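Local coordinates for probable enoyl-CoA hydratase/isomerase (Pseudomonas aeruginosa PAO1, PDB 5YLO), which probably acts as a delta3,delta2-enoyl-CoA isomerase of the crotonase family, shifting double bonds during the breakdown of unsaturated fatty acids, at residues A[37-47]-A[91-101]; A[9-17]-A[192-203]. All blocks are in the same frame, centred on the assembly; numbering follows the deposited sequence.

Contact 1: residues A[37-47]-A[91-101]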
ATOM      1  N   LEU A  37      -3.382  11.672  28.524  1.00 58.41           N
ATOM      2  CA  LEU A  37      -2.454  11.111  27.548  1.00 58.92           C
ATOM      3  C   LEU A  37      -1.969  12.189  26.584  1.00 58.95           C
ATOM      4  O   LEU A  37      -0.810  12.181  26.154  1.00 55.32           O
ATOM      5  CB  LEU A  37      -3.145   9.968  26.800  1.00 54.48           C
ATOM      6  CG  LEU A  37      -2.392   9.055  25.833  1.00 56.09           C
ATOM      7  CD1 LEU A  37      -1.116   8.541  26.461  1.00 57.44           C
ATOM      8  CD2 LEU A  37      -3.287   7.894  25.414  1.00 62.08           C
ATOM      9  N   HIS A  38      -2.838  13.130  26.246  1.00 56.61           N
ATOM     10  CA  HIS A  38      -2.413  14.193  25.352  1.00 55.77           C
ATOM     11  C   HIS A  38      -1.314  15.047  25.969  1.00 61.94           C
ATOM     12  O   HIS A  38      -0.371  15.423  25.279  1.00 64.26           O
ATOM     13  CB  HIS A  38      -3.569  15.083  24.910  1.00 56.12           C
ATOM     14  CG  HIS A  38      -3.171  16.103  23.891  1.00 60.01           C
ATOM     15  ND1 HIS A  38      -3.829  16.258  22.693  1.00 64.31           N
ATOM     16  CD2 HIS A  38      -2.157  17.000  23.880  1.00 68.95           C
ATOM     17  CE1 HIS A  38      -3.250  17.218  21.994  1.00 61.14           C
ATOM     18  NE2 HIS A  38      -2.231  17.683  22.692  1.00 56.51           N
ATOM     19  N   VAL A  39      -1.420  15.359  27.260  1.00 60.58           N
ATOM     20  CA  VAL A  39      -0.382  16.191  27.865  1.00 62.62           C
ATOM     21  C   VAL A  39       0.872  15.372  28.159  1.00 62.54           C
ATOM     22  O   VAL A  39       1.996  15.864  28.006  1.00 67.77           O
ATOM     23  CB  VAL A  39      -0.921  16.885  29.131  1.00 65.79           C
ATOM     24  CG1 VAL A  39       0.152  17.757  29.769  1.00 68.78           C
ATOM     25  CG2 VAL A  39      -2.145  17.716  28.793  1.00 70.29           C
ATOM     26  N   ARG A  40       0.707  14.113  28.577  1.00 71.70           N
ATOM     27  CA  ARG A  40       1.863  13.276  28.886  1.00 74.17           C
ATOM     28  C   ARG A  40       2.690  12.988  27.638  1.00 70.03           C
ATOM     29  O   ARG A  40       3.920  12.886  27.709  1.00 73.01           O
ATOM     30  CB  ARG A  40       1.403  11.972  29.540  1.00 78.62           C
ATOM     31  CG  ARG A  40       2.527  11.055  30.011  1.00 91.44           C
ATOM     32  CD  ARG A  40       3.080  11.467  31.369  1.00 91.56           C
ATOM     33  NE  ARG A  40       4.243  12.344  31.263  1.00100.09           N
ATOM     34  CZ  ARG A  40       5.502  11.919  31.195  1.00 94.99           C
ATOM     35  NH1 ARG A  40       6.495  12.790  31.106  1.00 93.48           N
ATOM     36  NH2 ARG A  40       5.774  10.622  31.214  1.00 85.25           N
ATOM     37  N   LEU A  41       2.032  12.850  26.482  1.00 63.53           N
ATOM     38  CA  LEU A  41       2.764  12.649  25.236  1.00 63.75           C
ATOM     39  C   LEU A  41       3.653  13.844  24.921  1.00 60.84           C
ATOM     40  O   LEU A  41       4.794  13.678  24.475  1.00 59.29           O
ATOM     41  CB  LEU A  41       1.792  12.392  24.085  1.00 56.55           C
ATOM     42  CG  LEU A  41       1.168  11.000  23.995  1.00 54.36           C
ATOM     43  CD1 LEU A  41       0.149  10.958  22.872  1.00 61.96           C
ATOM     44  CD2 LEU A  41       2.238   9.943  23.788  1.00 55.77           C
ATOM     45  N   ASP A  42       3.145  15.059  25.143  1.00 58.75           N
ATOM     46  CA  ASP A  42       3.955  16.251  24.919  1.00 62.90           C
ATOM     47  C   ASP A  42       5.163  16.275  25.844  1.00 65.77           C
ATOM     48  O   ASP A  42       6.244  16.733  25.457  1.00 69.07           O
ATOM     49  CB  ASP A  42       3.103  17.507  25.107  1.00 63.96           C
ATOM     50  CG  ASP A  42       3.903  18.785  24.942  1.00 75.16           C
ATOM     51  OD1 ASP A  42       4.175  19.171  23.785  1.00 78.86           O
ATOM     52  OD2 ASP A  42       4.255  19.406  25.968  1.00 82.38           O
ATOM     53  N   ALA A  43       5.002  15.776  27.072  1.00 69.98           N
ATOM     54  CA  ALA A  43       6.134  15.710  27.988  1.00 71.02           C
ATOM     55  C   ALA A  43       7.172  14.702  27.511  1.00 65.71           C
ATOM     56  O   ALA A  43       8.375  14.902  27.709  1.00 79.55           O
ATOM     57  CB  ALA A  43       5.649  15.367  29.396  1.00 71.31           C
ATOM     58  N   CYS A  44       6.730  13.615  26.873  1.00 62.89           N
ATOM     59  CA  CYS A  44       7.675  12.610  26.395  1.00 62.24           C
ATOM     60  C   CYS A  44       8.542  13.151  25.265  1.00 67.22           C
ATOM     61  O   CYS A  44       9.747  12.879  25.217  1.00 71.59           O
ATOM     62  CB  CYS A  44       6.929  11.353  25.949  1.00 59.65           C
ATOM     63  SG  CYS A  44       6.203  10.400  27.303  1.00 86.64           S
ATOM     64  N   GLU A  45       7.952  13.921  24.346  1.00 60.75           N
ATOM     65  CA  GLU A  45       8.734  14.511  23.262  1.00 60.89           C
ATOM     66  C   GLU A  45       9.846  15.401  23.805  1.00 74.09           C
ATOM     67  O   GLU A  45      10.991  15.334  23.344  1.00 76.93           O
ATOM     68  CB  GLU A  45       7.826  15.308  22.328  1.00 63.26           C
ATOM     69  CG  GLU A  45       7.286  14.520  21.158  1.00 64.03           C
ATOM     70  CD  GLU A  45       6.744  15.418  20.069  1.00 70.42           C
ATOM     71  OE1 GLU A  45       7.333  16.496  19.844  1.00 70.12           O
ATOM     72  OE2 GLU A  45       5.728  15.051  19.443  1.00 72.57           O
ATOM     73  N   ARG A  46       9.523  16.242  24.789  1.00 86.81           N
ATOM     74  CA  ARG A  46      10.507  17.182  25.319  1.00 89.77           C
ATOM     75  C   ARG A  46      11.542  16.495  26.202  1.00 85.42           C
ATOM     76  O   ARG A  46      12.679  16.969  26.301  1.00 86.38           O
ATOM     77  CB  ARG A  46       9.797  18.290  26.099  1.00 91.74           C
ATOM     78  CG  ARG A  46       9.061  19.300  25.230  1.00 89.76           C
ATOM     79  CD  ARG A  46       7.797  19.817  25.909  1.00 91.86           C
ATOM     80  NE  ARG A  46       7.900  19.791  27.365  1.00103.52           N
ATOM     81  CZ  ARG A  46       7.004  20.325  28.190  1.00103.93           C
ATOM     82  NH1 ARG A  46       5.934  20.942  27.706  1.00 98.88           N
ATOM     83  NH2 ARG A  46       7.181  20.248  29.502  1.00102.60           N
ATOM     84  N   ASP A  47      11.180  15.392  26.841  1.00 76.62           N
ATOM     85  CA  ASP A  47      12.055  14.763  27.827  1.00 75.70           C
ATOM     86  C   ASP A  47      13.207  14.035  27.143  1.00 75.16           C
ATOM     87  O   ASP A  47      12.965  13.157  26.305  1.00 77.75           O
ATOM     88  CB  ASP A  47      11.244  13.798  28.690  1.00 77.74           C
ATOM     89  CG  ASP A  47      11.953  13.409  29.976  1.00 86.35           C
ATOM     90  OD1 ASP A  47      13.200  13.450  30.021  1.00 98.01           O
ATOM     91  OD2 ASP A  47      11.254  13.053  30.948  1.00 82.86           O
ATOM     92  N   ALA A  91      -7.192  15.932  18.476  1.00 43.19           N
ATOM     93  CA  ALA A  91      -5.910  16.513  18.860  1.00 44.91           C
ATOM     94  C   ALA A  91      -4.954  15.438  19.360  1.00 42.69           C
ATOM     95  O   ALA A  91      -3.747  15.501  19.097  1.00 43.04           O
ATOM     96  CB  ALA A  91      -6.113  17.591  19.923  1.00 48.41           C
ATOM     97  N   LEU A  92      -5.479  14.433  20.067  1.00 51.98           N
ATOM     98  CA  LEU A  92      -4.635  13.359  20.581  1.00 48.34           C
ATOM     99  C   LEU A  92      -4.133  12.462  19.454  1.00 44.88           C
ATOM    100  O   LEU A  92      -2.950  12.105  19.415  1.00 47.15           O
ATOM    101  CB  LEU A  92      -5.403  12.538  21.617  1.00 42.37           C
ATOM    102  CG  LEU A  92      -4.771  11.211  22.045  1.00 41.76           C
ATOM    103  CD1 LEU A  92      -3.466  11.440  22.792  1.00 48.53           C
ATOM    104  CD2 LEU A  92      -5.743  10.403  22.889  1.00 58.64           C
ATOM    105  N   MET A  93      -5.023  12.081  18.534  1.00 37.19           N
ATOM    106  CA  MET A  93      -4.618  11.209  17.434  1.00 35.52           C
ATOM    107  C   MET A  93      -3.530  11.856  16.589  1.00 43.39           C
ATOM    108  O   MET A  93      -2.577  11.187  16.172  1.00 55.81           O
ATOM    109  CB  MET A  93      -5.825  10.858  16.566  1.00 40.26           C
ATOM    110  CG  MET A  93      -6.933  10.145  17.307  1.00 43.27           C
ATOM    111  SD  MET A  93      -6.400   8.561  17.972  1.00 76.40           S
ATOM    112  CE  MET A  93      -7.947   7.958  18.640  1.00134.24           C
ATOM    113  N   GLY A  94      -3.649  13.160  16.337  1.00 37.18           N
ATOM    114  CA  GLY A  94      -2.670  13.836  15.502  1.00 38.89           C
ATOM    115  C   GLY A  94      -1.279  13.873  16.106  1.00 39.53           C
ATOM    116  O   GLY A  94      -0.286  13.680  15.401  1.00 44.06           O
ATOM    117  N   ARG A  95      -1.209  14.210  17.397  1.00 40.91           N
ATOM    118  CA  ARG A  95       0.056  14.283  18.139  1.00 42.08           C
ATOM    119  C   ARG A  95       0.773  12.938  18.311  1.00 46.39           C
ATOM    120  O   ARG A  95       1.988  12.848  18.134  1.00 55.21           O
ATOM    121  CB  ARG A  95      -0.167  14.931  19.508  1.00 44.18           C
ATOM    122  CG  ARG A  95       1.077  14.984  20.379  1.00 51.45           C
ATOM    123  CD  ARG A  95       0.791  15.660  21.710  1.00 69.25           C
ATOM    124  NE  ARG A  95       0.366  17.047  21.539  1.00 82.50           N
ATOM    125  CZ  ARG A  95       1.198  18.084  21.505  1.00 91.81           C
ATOM    126  NH1 ARG A  95       0.722  19.312  21.344  1.00 84.25           N
ATOM    127  NH2 ARG A  95       2.503  17.894  21.630  1.00100.19           N
ATOM    128  N   LEU A  96       0.016  11.900  18.656  1.00 46.51           N
ATOM    129  CA  LEU A  96       0.565  10.557  18.811  1.00 43.69           C
ATOM    130  C   LEU A  96       1.094  10.035  17.482  1.00 36.57           C
ATOM    131  O   LEU A  96       2.171   9.434  17.422  1.00 41.98           O
ATOM    132  CB  LEU A  96      -0.491   9.606  19.372  1.00 43.58           C
ATOM    133  CG  LEU A  96      -0.014   8.168  19.589  1.00 46.33           C
ATOM    134  CD1 LEU A  96       1.132   8.130  20.591  1.00 48.58           C
ATOM    135  CD2 LEU A  96      -1.165   7.284  20.044  1.00 44.21           C
ATOM    136  N   HIS A  97       0.345  10.267  16.404  1.00 34.53           N
ATOM    137  CA  HIS A  97       0.743   9.773  15.092  1.00 34.13           C
ATOM    138  C   HIS A  97       2.038  10.421  14.620  1.00 37.26           C
ATOM    139  O   HIS A  97       2.861   9.772  13.965  1.00 40.50           O
ATOM    140  CB  HIS A  97      -0.389  10.019  14.095  1.00 42.27           C
ATOM    141  CG  HIS A  97       0.021   9.907  12.661  1.00 40.97           C
ATOM    142  ND1 HIS A  97       0.028  10.986  11.803  1.00 43.35           N
ATOM    143  CD2 HIS A  97       0.432   8.843  11.931  1.00 40.56           C
ATOM    144  CE1 HIS A  97       0.431  10.594  10.607  1.00 47.83           C
ATOM    145  NE2 HIS A  97       0.682   9.297  10.658  1.00 48.23           N
ATOM    146  N   ALA A  98       2.240  11.696  14.951  1.00 46.30           N
ATOM    147  CA  ALA A  98       3.410  12.453  14.521  1.00 47.16           C
ATOM    148  C   ALA A  98       4.457  12.607  15.620  1.00 45.71           C
ATOM    149  O   ALA A  98       5.348  13.451  15.491  1.00 46.30           O
ATOM    150  CB  ALA A  98       2.983  13.831  14.014  1.00 43.88           C
ATOM    151  N   LEU A  99       4.371  11.810  16.683  1.00 41.58           N
ATOM    152  CA  LEU A  99       5.280  11.950  17.815  1.00 42.82           C
ATOM    153  C   LEU A  99       6.722  11.693  17.391  1.00 52.78           C
ATOM    154  O   LEU A  99       7.001  10.800  16.588  1.00 46.06           O
ATOM    155  CB  LEU A  99       4.878  10.981  18.925  1.00 43.77           C
ATOM    156  CG  LEU A  99       5.424  11.272  20.320  1.00 53.34           C
ATOM    157  CD1 LEU A  99       4.519  12.261  21.041  1.00 53.09           C
ATOM    158  CD2 LEU A  99       5.578   9.987  21.116  1.00 50.61           C
ATOM    159  N   ASP A 100       7.648  12.475  17.947  1.00 61.52           N
ATOM    160  CA  ASP A 100       9.043  12.432  17.518  1.00 61.90           C
ATOM    161  C   ASP A 100       9.838  11.282  18.128  1.00 63.95           C
ATOM    162  O   ASP A 100      11.017  11.125  17.790  1.00 76.27           O
ATOM    163  CB  ASP A 100       9.738  13.755  17.843  1.00 65.22           C
ATOM    164  CG  ASP A 100       9.396  14.851  16.855  1.00 74.99           C
ATOM    165  OD1 ASP A 100       8.970  14.527  15.725  1.00 76.78           O
ATOM    166  OD2 ASP A 100       9.564  16.038  17.207  1.00 75.32           O
ATOM    167  N   LYS A 101       9.238  10.490  19.005  1.00 57.35           N
ATOM    168  CA  LYS A 101       9.863   9.310  19.574  1.00 60.49           C
ATOM    169  C   LYS A 101       9.232   8.050  18.991  1.00 56.16           C
ATOM    170  O   LYS A 101       8.077   8.068  18.550  1.00 52.92           O
ATOM    171  CB  LYS A 101       9.707   9.295  21.101  1.00 62.93           C
ATOM    172  CG  LYS A 101      10.027  10.615  21.788  1.00 61.55           C
ATOM    173  CD  LYS A 101      11.517  10.821  21.995  1.00 61.09           C
ATOM    174  CE  LYS A 101      11.757  12.030  22.892  1.00 77.10           C
ATOM    175  NZ  LYS A 101      13.192  12.261  23.220  1.00 89.13           N
TER
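Leu41 is the main apolar link between the two helices. Its CD1 lies 3.6 Å from CD1 of Leu92, and the two side chains cross at about a right angle. The same CD1, with CD2 beside it, also meets Leu96 CD1. Leu37 adds its CG against Leu92 CD1 at 4.0 Å. Past the end of the second helix, Leu99 turns CD1 back to CB of Leu41 and to CG of Glu45.

The helices run nearly parallel, 23° apart, with axes 9.7 Å from each other at closest approach. Both belong to the crotonase fold, where helices pack against a central beta sheet. Leu37 and Leu96 also reach Leu55 of strand 52-56, so the apolar layer continues into that sheet.

Arg95 carries one group of polar contacts. Its NH2 forms a salt bridge with OD1 of Asp42 at 3.0 Å, the carboxylate and guanidinium planes standing 85° apart. OD2 of Asp42 binds Arg46, which makes a three-residue charge network. The extended start of the Arg95 chain carries CD to the His38 ring for an off-centre CH-pi contact, 4.1 Å from the ring centroid. Beyond CD, a bend at chi3 (-62°) turns the guanidinium, with NH2 at Asp42. The ring edge faces the backbone N of Leu92.

Two acidic groups also meet: OE1 of Glu45 is 3.5 Å from OD2 of Asp100, a probably unfavourable approach that a long, weak ion pair from Asp100 to Arg215 may ease. Lys101 passes the helix end with CE near the Cys44 and Glu45 carbonyls. Its NZ donates to Asp47 O at 3.2 Å and also to Val50 O.

Contact 2: residues A[9-17]-A[192-203]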
ATOM      1  N   THR A   9       1.574   6.228  34.546  1.00 62.65           N
ATOM      2  CA  THR A   9       2.784   6.532  33.799  1.00 62.71           C
ATOM      3  C   THR A   9       4.004   6.080  34.588  1.00 75.31           C
ATOM      4  O   THR A   9       4.114   6.367  35.784  1.00 76.22           O
ATOM      5  CB  THR A   9       2.878   8.030  33.504  1.00 76.15           C
ATOM      6  OG1 THR A   9       1.748   8.438  32.721  1.00 83.00           O
ATOM      7  CG2 THR A   9       4.156   8.336  32.750  1.00 83.29           C
ATOM      8  N   ARG A  10       4.915   5.378  33.915  1.00 93.67           N
ATOM      9  CA  ARG A  10       6.184   4.998  34.517  1.00100.16           C
ATOM     10  C   ARG A  10       7.259   5.050  33.438  1.00105.76           C
ATOM     11  O   ARG A  10       7.004   4.702  32.283  1.00126.24           O
ATOM     12  CB  ARG A  10       6.103   3.604  35.166  1.00 97.38           C
ATOM     13  CG  ARG A  10       6.183   2.428  34.203  1.00101.81           C
ATOM     14  CD  ARG A  10       5.319   1.256  34.655  1.00104.61           C
ATOM     15  NE  ARG A  10       5.673   0.024  33.952  1.00107.13           N
ATOM     16  CZ  ARG A  10       4.838  -0.989  33.743  1.00103.61           C
ATOM     17  NH1 ARG A  10       3.585  -0.919  34.170  1.00106.19           N
ATOM     18  NH2 ARG A  10       5.254  -2.070  33.095  1.00 95.99           N
ATOM     19  N   VAL A  11       8.448   5.513  33.816  1.00 75.96           N
ATOM     20  CA  VAL A  11       9.567   5.675  32.890  1.00 65.43           C
ATOM     21  C   VAL A  11      10.740   4.866  33.427  1.00 79.28           C
ATOM     22  O   VAL A  11      11.282   5.180  34.494  1.00 78.93           O
ATOM     23  CB  VAL A  11       9.956   7.148  32.705  1.00 59.10           C
ATOM     24  CG1 VAL A  11      11.144   7.261  31.763  1.00 60.11           C
ATOM     25  CG2 VAL A  11       8.775   7.947  32.175  1.00 58.72           C
ATOM     26  N   GLU A  12      11.139   3.834  32.683  1.00112.46           N
ATOM     27  CA  GLU A  12      12.207   2.927  33.089  1.00121.02           C
ATOM     28  C   GLU A  12      13.195   2.777  31.942  1.00118.95           C
ATOM     29  O   GLU A  12      12.821   2.322  30.857  1.00139.16           O
ATOM     30  CB  GLU A  12      11.652   1.553  33.476  1.00121.90           C
ATOM     31  CG  GLU A  12      10.465   1.579  34.425  1.00123.30           C
ATOM     32  CD  GLU A  12       9.781   0.229  34.530  1.00119.99           C
ATOM     33  OE1 GLU A  12       8.598   0.188  34.927  1.00115.26           O
ATOM     34  OE2 GLU A  12      10.426  -0.792  34.208  1.00115.97           O
ATOM     35  N   ALA A  13      14.453   3.154  32.187  1.00 79.93           N
ATOM     36  CA  ALA A  13      15.554   2.909  31.251  1.00 80.31           C
ATOM     37  C   ALA A  13      15.286   3.521  29.878  1.00 77.06           C
ATOM     38  O   ALA A  13      15.554   2.909  28.842  1.00 75.86           O
ATOM     39  CB  ALA A  13      15.846   1.412  31.125  1.00 81.00           C
ATOM     40  N   GLY A  14      14.756   4.741  29.867  1.00 86.56           N
ATOM     41  CA  GLY A  14      14.478   5.419  28.619  1.00 91.76           C
ATOM     42  C   GLY A  14      13.190   5.018  27.939  1.00 85.11           C
ATOM     43  O   GLY A  14      12.938   5.466  26.814  1.00 82.71           O
ATOM     44  N   ILE A  15      12.370   4.188  28.576  1.00 76.76           N
ATOM     45  CA  ILE A  15      11.089   3.759  28.027  1.00 66.15           C
ATOM     46  C   ILE A  15       9.988   4.331  28.907  1.00 65.86           C
ATOM     47  O   ILE A  15       9.919   4.025  30.104  1.00 67.88           O
ATOM     48  CB  ILE A  15      10.986   2.228  27.944  1.00 67.30           C
ATOM     49  CG1 ILE A  15      12.152   1.649  27.140  1.00 74.47           C
ATOM     50  CG2 ILE A  15       9.660   1.820  27.320  1.00 63.41           C
ATOM     51  CD1 ILE A  15      12.179   0.131  27.110  1.00 67.83           C
ATOM     52  N   ALA A  16       9.129   5.157  28.317  1.00 65.82           N
ATOM     53  CA  ALA A  16       7.982   5.727  29.013  1.00 70.31           C
ATOM     54  C   ALA A  16       6.763   4.849  28.759  1.00 65.80           C
ATOM     55  O   ALA A  16       6.316   4.719  27.614  1.00 73.63           O
ATOM     56  CB  ALA A  16       7.717   7.160  28.554  1.00 65.45           C
ATOM     57  N   TRP A  17       6.231   4.253  29.820  1.00 63.10           N
ATOM     58  CA  TRP A  17       5.057   3.395  29.735  1.00 61.85           C
ATOM     59  C   TRP A  17       3.819   4.217  30.067  1.00 61.31           C
ATOM     60  O   TRP A  17       3.688   4.726  31.184  1.00 85.45           O
ATOM     61  CB  TRP A  17       5.181   2.201  30.683  1.00 63.85           C
ATOM     62  CG  TRP A  17       6.354   1.313  30.396  1.00 66.59           C
ATOM     63  CD1 TRP A  17       7.673   1.607  30.592  1.00 73.44           C
ATOM     64  CD2 TRP A  17       6.316  -0.024  29.877  1.00 67.90           C
ATOM     65  NE1 TRP A  17       8.457   0.543  30.219  1.00 72.15           N
ATOM     66  CE2 TRP A  17       7.648  -0.472  29.777  1.00 72.47           C
ATOM     67  CE3 TRP A  17       5.286  -0.883  29.484  1.00 63.31           C
ATOM     68  CZ2 TRP A  17       7.978  -1.739  29.302  1.00 66.87           C
ATOM     69  CZ3 TRP A  17       5.616  -2.141  29.012  1.00 68.30           C
ATOM     70  CH2 TRP A  17       6.949  -2.557  28.926  1.00 65.42           C
ATOM     71  N   VAL A 192       3.918  -8.168  28.067  1.00 62.33           N
ATOM     72  CA  VAL A 192       4.683  -7.103  28.710  1.00 61.43           C
ATOM     73  C   VAL A 192       6.178  -7.343  28.538  1.00 64.02           C
ATOM     74  O   VAL A 192       6.947  -6.408  28.280  1.00 59.96           O
ATOM     75  CB  VAL A 192       4.291  -6.983  30.195  1.00 65.97           C
ATOM     76  CG1 VAL A 192       5.093  -5.880  30.874  1.00 67.07           C
ATOM     77  CG2 VAL A 192       2.797  -6.718  30.329  1.00 66.52           C
ATOM     78  N   GLU A 193       6.610  -8.601  28.654  1.00 78.87           N
ATOM     79  CA  GLU A 193       8.020  -8.921  28.452  1.00 79.73           C
ATOM     80  C   GLU A 193       8.435  -8.696  27.002  1.00 77.88           C
ATOM     81  O   GLU A 193       9.537  -8.200  26.737  1.00 74.87           O
ATOM     82  CB  GLU A 193       8.290 -10.365  28.873  1.00 76.65           C
ATOM     83  CG  GLU A 193       9.756 -10.763  28.868  1.00 82.27           C
ATOM     84  CD  GLU A 193       9.963 -12.203  29.298  1.00 94.91           C
ATOM     85  OE1 GLU A 193      11.074 -12.735  29.090  1.00 99.69           O
ATOM     86  OE2 GLU A 193       9.012 -12.804  29.841  1.00 91.06           O
ATOM     87  N   ALA A 194       7.569  -9.053  26.051  1.00 68.15           N
ATOM     88  CA  ALA A 194       7.908  -8.879  24.642  1.00 67.89           C
ATOM     89  C   ALA A 194       7.980  -7.406  24.267  1.00 67.38           C
ATOM     90  O   ALA A 194       8.882  -6.991  23.530  1.00 62.17           O
ATOM     91  CB  ALA A 194       6.892  -9.606  23.761  1.00 62.97           C
ATOM     92  N   VAL A 195       7.041  -6.600  24.766  1.00 66.91           N
ATOM     93  CA  VAL A 195       7.048  -5.174  24.461  1.00 62.54           C
ATOM     94  C   VAL A 195       8.278  -4.507  25.060  1.00 64.27           C
ATOM     95  O   VAL A 195       8.923  -3.670  24.415  1.00 62.27           O
ATOM     96  CB  VAL A 195       5.745  -4.520  24.956  1.00 67.78           C
ATOM     97  CG1 VAL A 195       5.822  -3.010  24.826  1.00 62.82           C
ATOM     98  CG2 VAL A 195       4.556  -5.059  24.175  1.00 69.63           C
ATOM     99  N   GLY A 196       8.633  -4.874  26.294  1.00 55.37           N
ATOM    100  CA  GLY A 196       9.807  -4.289  26.920  1.00 56.35           C
ATOM    101  C   GLY A 196      11.081  -4.569  26.150  1.00 56.34           C
ATOM    102  O   GLY A 196      11.923  -3.684  25.981  1.00 56.68           O
ATOM    103  N   ALA A 197      11.239  -5.803  25.668  1.00 57.35           N
ATOM    104  CA  ALA A 197      12.421  -6.143  24.884  1.00 61.55           C
ATOM    105  C   ALA A 197      12.442  -5.382  23.565  1.00 59.54           C
ATOM    106  O   ALA A 197      13.496  -4.890  23.142  1.00 60.10           O
ATOM    107  CB  ALA A 197      12.474  -7.651  24.639  1.00 59.46           C
ATOM    108  N   PHE A 198      11.288  -5.270  22.905  1.00 57.83           N
ATOM    109  CA  PHE A 198      11.232  -4.539  21.643  1.00 59.97           C
ATOM    110  C   PHE A 198      11.481  -3.052  21.864  1.00 53.97           C
ATOM    111  O   PHE A 198      12.270  -2.429  21.143  1.00 58.35           O
ATOM    112  CB  PHE A 198       9.884  -4.774  20.957  1.00 53.96           C
ATOM    113  CG  PHE A 198       9.742  -4.061  19.641  1.00 59.26           C
ATOM    114  CD1 PHE A 198      10.572  -4.373  18.575  1.00 53.14           C
ATOM    115  CD2 PHE A 198       8.774  -3.083  19.468  1.00 54.58           C
ATOM    116  CE1 PHE A 198      10.446  -3.719  17.362  1.00 45.12           C
ATOM    117  CE2 PHE A 198       8.641  -2.425  18.255  1.00 47.18           C
ATOM    118  CZ  PHE A 198       9.479  -2.744  17.202  1.00 47.82           C
ATOM    119  N   ALA A 199      10.828  -2.467  22.868  1.00 47.08           N
ATOM    120  CA  ALA A 199      11.049  -1.061  23.179  1.00 47.51           C
ATOM    121  C   ALA A 199      12.459  -0.797  23.687  1.00 57.92           C
ATOM    122  O   ALA A 199      12.935   0.338  23.590  1.00 63.45           O
ATOM    123  CB  ALA A 199      10.024  -0.579  24.205  1.00 48.22           C
ATOM    124  N   ALA A 200      13.145  -1.819  24.205  1.00 66.51           N
ATOM    125  CA  ALA A 200      14.498  -1.612  24.709  1.00 65.20           C
ATOM    126  C   ALA A 200      15.492  -1.400  23.575  1.00 66.84           C
ATOM    127  O   ALA A 200      16.349  -0.513  23.652  1.00 76.86           O
ATOM    128  CB  ALA A 200      14.930  -2.793  25.574  1.00 70.55           C
ATOM    129  N   ARG A 201      15.406  -2.214  22.519  1.00 65.61           N
ATOM    130  CA  ARG A 201      16.325  -2.044  21.398  1.00 71.48           C
ATOM    131  C   ARG A 201      15.977  -0.810  20.578  1.00 60.11           C
ATOM    132  O   ARG A 201      16.868  -0.196  19.979  1.00 58.97           O
ATOM    133  CB  ARG A 201      16.338  -3.302  20.527  1.00 67.17           C
ATOM    134  CG  ARG A 201      14.968  -3.832  20.154  1.00 70.25           C
ATOM    135  CD  ARG A 201      15.076  -5.185  19.465  1.00 72.51           C
ATOM    136  NE  ARG A 201      16.059  -5.172  18.385  1.00 66.33           N
ATOM    137  CZ  ARG A 201      16.128  -6.087  17.423  1.00 68.87           C
ATOM    138  NH1 ARG A 201      15.260  -7.091  17.395  1.00 63.98           N
ATOM    139  NH2 ARG A 201      17.057  -5.994  16.482  1.00 68.43           N
ATOM    140  N   LEU A 202      14.698  -0.426  20.543  1.00 57.66           N
ATOM    141  CA  LEU A 202      14.342   0.877  19.994  1.00 58.33           C
ATOM    142  C   LEU A 202      14.951   1.998  20.825  1.00 62.19           C
ATOM    143  O   LEU A 202      15.483   2.972  20.279  1.00 70.23           O
ATOM    144  CB  LEU A 202      12.822   1.030  19.932  1.00 58.83           C
ATOM    145  CG  LEU A 202      12.071   0.362  18.781  1.00 55.98           C
ATOM    146  CD1 LEU A 202      10.575   0.525  18.981  1.00 51.48           C
ATOM    147  CD2 LEU A 202      12.498   0.959  17.452  1.00 51.64           C
ATOM    148  N   ALA A 203      14.888   1.873  22.152  1.00 54.47           N
ATOM    149  CA  ALA A 203      15.448   2.902  23.020  1.00 62.91           C
ATOM    150  C   ALA A 203      16.969   2.949  22.936  1.00 66.20           C
ATOM    151  O   ALA A 203      17.568   3.995  23.208  1.00 72.28           O
ATOM    152  CB  ALA A 203      15.001   2.672  24.464  1.00 61.62           C
TER
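Val192 meets the outer end of the Trp17 ring, with its CG1 4.2 Å from CZ3. Its carbonyl O faces the ring edge near the ring plane. Here the first beta hairpin of the crotonase fold, strands 7-12 and 15-20, packs on helix 191-204. NH2 of Arg10, on the neighbouring strand, lies above one face of the same indole, offset toward the rim, and the edge of the guanidinium approaches Val192 CG1. The indole thus meets Arg10 at a face and the helix at its outer end.

Val195 follows with CG1 4.3 Å from Trp17 CH2. It also touches Val54 and Ala106, side chains of two further strands of the sheet. At Gly196 the helix presents bare backbone to the indole: CZ2 and CH2 of Trp17 both come within 3.9 Å of its CA.

One turn later, Ala199 receives Ile15. CG1 of Ile15 is anti to its own carbonyl carbon (chi1 -55°), and the chain then runs on extended (chi2 175°). This carries CD1 out to the helix, where it lies 3.7 Å from Ala199 CB, while CG2 rests on the same methyl. Ala200 is touched by the same CD1 at its backbone N.

Ala203 faces the type I' turn from Glu12 to Ile15. Its carbonyl accepts a hydrogen bond from Arg51, next to the sheet. Its CB rests 4.0 Å from CG1 of Ile15 and 4.2 Å from the carbonyl O of Gly14.

In the fold
From the N terminus the chain first forms the hairpin 7-20, whose residues 9-17 await a partner far along the sequence. Helix 31-46 follows, then strand 52-56. Helix 85-97 comes next, and contact 1 closes a loop of 43 residues between 37-47 and 91-101. The chain then adds strands 103-107, 124-128 and 184-186 before helix 191-204 returns to the hairpin. Contact 2 thus closes a loop of 174 residues, and contact 1 is nested inside it. Their centres lie about 16 Å apart. They touch directly: Cys44 of helix 31-46 packs on Ala16, and Arg40 on Thr9 and Val11. The hairpin thereby joins helices 31-46 and 191-204.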